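Local coordinates for DegQ (Legionella fallonii, PDB 3PV2), which probably degrades misfolded proteins as an HtrA-family serine protease that assembles into large twelve-subunit compartments, and may also act as a chaperone, at residues K115-G120 and V129-A134. Numbering follows the deposited sequence.
Sequences KARLIG and VLKIDA
Ile119 reaches over Val129 and Lys131 with its longer branch: CD1 lies 3.9 Å from Val129 CG1 and equally near Lys131 CB. The helical-type backbone of Ile119 turns its side chain toward the partner strand, and with CG1 beside the backbone N (chi1 -62°) that branch runs along it. Beta-branched Val129 suits its extended chain, and both residues also pack on Ile249 of helix 239-252. The opposite face of the sheet carries a second apolar patch, where Leu118 CD2 meets Leu130 CD2 at 4.1 Å and the small Ala116, which also touches Val106, lies with CB against Ile132 CG2. Leu130 and Ile132 pack on Ile91 of strand 90-93 and on strand 101-107.

Between these patches the backbones pair antiparallel. Arg117 and Lys131 form a hydrogen-bonded pair with two short bonds; that from Arg117 N to Lys131 O is nearly straight (174°). Leu118 and Leu130 follow as a non-hydrogen-bonded pair, with Leu130 CA 3.2 Å from Arg117 O in a CA-H...O contact. Beyond them Val129 O accepts from Ile119 N at 2.8 Å and, weakly, from Gly120 N, while Val129 N donates to Gly120 O.

Towards the solvent, Arg117, bent at chi3 (71°), brings NH2 obliquely to Lys131 CG at 4.4 Å. Lys131 lends its aliphatic part to Ile119 while its amino end leads away, NZ staying 5.3 Å from Arg117 NH2. A water in the guanidinium plane accepts from Arg117 NE and donates to Asp133 OD1, linking opposite charges that do not touch. Where direct pairing stops, another water joins Lys115 O to Asp133 N.

Ile119 and Gly120, whose backbone angles glycine adopts easily but other residues seldom do, face the single residue Val129 in a classic beta bulge, here in the hairpin of strands 113-122 and 127-131 within the first six-stranded barrel of the trypsin-like fold.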
# COMPACT_ATOMS: atom_id res chain seq x y z
N LYS B 115 -6.62 -31.19 -42.67
CA LYS B 115 -6.41 -29.77 -42.88
C LYS B 115 -7.73 -29.15 -43.38
O LYS B 115 -8.36 -29.67 -44.26
CB LYS B 115 -5.31 -29.61 -43.91
CG LYS B 115 -4.82 -28.22 -44.17
CD LYS B 115 -3.50 -28.29 -44.99
CE LYS B 115 -3.38 -27.08 -45.89
NZ LYS B 115 -3.88 -25.85 -45.16
N ALA B 116 -8.17 -28.04 -42.80
CA ALA B 116 -9.48 -27.53 -43.14
C ALA B 116 -9.30 -26.20 -43.79
O ALA B 116 -8.44 -25.43 -43.39
CB ALA B 116 -10.33 -27.39 -41.92
N ARG B 117 -10.16 -25.89 -44.72
CA ARG B 117 -10.10 -24.58 -45.35
C ARG B 117 -11.26 -23.69 -44.88
O ARG B 117 -12.37 -24.15 -44.78
CB ARG B 117 -10.15 -24.83 -46.84
CG ARG B 117 -9.95 -23.62 -47.69
CD ARG B 117 -9.45 -24.08 -49.14
NE ARG B 117 -10.50 -24.73 -49.95
CZ ARG B 117 -11.62 -24.14 -50.38
NH1 ARG B 117 -11.90 -22.85 -50.09
NH2 ARG B 117 -12.51 -24.83 -51.10
N LEU B 118 -11.01 -22.41 -44.67
CA LEU B 118 -12.08 -21.48 -44.33
C LEU B 118 -12.82 -21.03 -45.59
O LEU B 118 -12.22 -20.42 -46.47
CB LEU B 118 -11.51 -20.25 -43.63
CG LEU B 118 -12.31 -19.37 -42.67
CD1 LEU B 118 -12.07 -17.92 -43.03
CD2 LEU B 118 -13.82 -19.67 -42.57
N ILE B 119 -14.11 -21.30 -45.67
CA ILE B 119 -14.89 -20.81 -46.79
C ILE B 119 -15.24 -19.39 -46.51
O ILE B 119 -15.12 -18.57 -47.36
CB ILE B 119 -16.11 -21.66 -47.03
CG1 ILE B 119 -15.66 -23.07 -47.38
CG2 ILE B 119 -16.93 -21.15 -48.19
CD1 ILE B 119 -16.72 -23.82 -48.01
N GLY B 120 -15.67 -19.10 -45.28
CA GLY B 120 -15.92 -17.72 -44.87
C GLY B 120 -16.59 -17.75 -43.51
O GLY B 120 -17.02 -18.81 -43.03
N VAL B 129 -17.94 -21.32 -41.97
CA VAL B 129 -18.02 -22.50 -42.79
C VAL B 129 -16.60 -22.90 -43.15
O VAL B 129 -15.76 -22.04 -43.55
CB VAL B 129 -18.80 -22.20 -44.05
CG1 VAL B 129 -19.00 -23.43 -44.88
CG2 VAL B 129 -20.13 -21.47 -43.72
N LEU B 130 -16.35 -24.20 -43.01
CA LEU B 130 -15.07 -24.81 -43.27
C LEU B 130 -15.31 -25.94 -44.26
O LEU B 130 -16.41 -26.56 -44.29
CB LEU B 130 -14.48 -25.47 -42.00
CG LEU B 130 -14.26 -24.63 -40.72
CD1 LEU B 130 -13.65 -25.51 -39.61
CD2 LEU B 130 -13.43 -23.41 -40.98
N LYS B 131 -14.26 -26.27 -45.00
CA LYS B 131 -14.32 -27.38 -45.90
C LYS B 131 -13.10 -28.30 -45.72
O LYS B 131 -11.97 -27.84 -45.53
CB LYS B 131 -14.40 -26.85 -47.32
CG LYS B 131 -14.03 -27.85 -48.35
CD LYS B 131 -15.08 -28.02 -49.43
CE LYS B 131 -14.64 -29.19 -50.39
NZ LYS B 131 -15.44 -29.22 -51.63
N ILE B 132 -13.35 -29.59 -45.79
CA ILE B 132 -12.32 -30.62 -45.65
C ILE B 132 -12.50 -31.49 -46.88
O ILE B 132 -13.60 -31.57 -47.43
CB ILE B 132 -12.46 -31.46 -44.36
CG1 ILE B 132 -13.88 -32.04 -44.23
CG2 ILE B 132 -12.13 -30.63 -43.14
CD1 ILE B 132 -14.03 -33.09 -43.11
N ASP B 133 -11.42 -32.08 -47.37
CA ASP B 133 -11.55 -32.96 -48.52
C ASP B 133 -11.48 -34.32 -47.96
O ASP B 133 -10.36 -34.81 -47.72
CB ASP B 133 -10.41 -32.80 -49.53
CG ASP B 133 -10.16 -31.34 -49.94
OD1 ASP B 133 -11.11 -30.51 -50.11
OD2 ASP B 133 -8.96 -31.03 -50.11
N ALA B 134 -12.63 -34.95 -47.72
CA ALA B 134 -12.62 -36.35 -47.30
C ALA B 134 -13.83 -37.12 -47.81
O ALA B 134 -14.84 -36.54 -48.19
CB ALA B 134 -12.50 -36.49 -45.79
O HOH W 1 -9.17 -31.70 -45.86
O HOH W 2 -10.53 -27.38 -50.04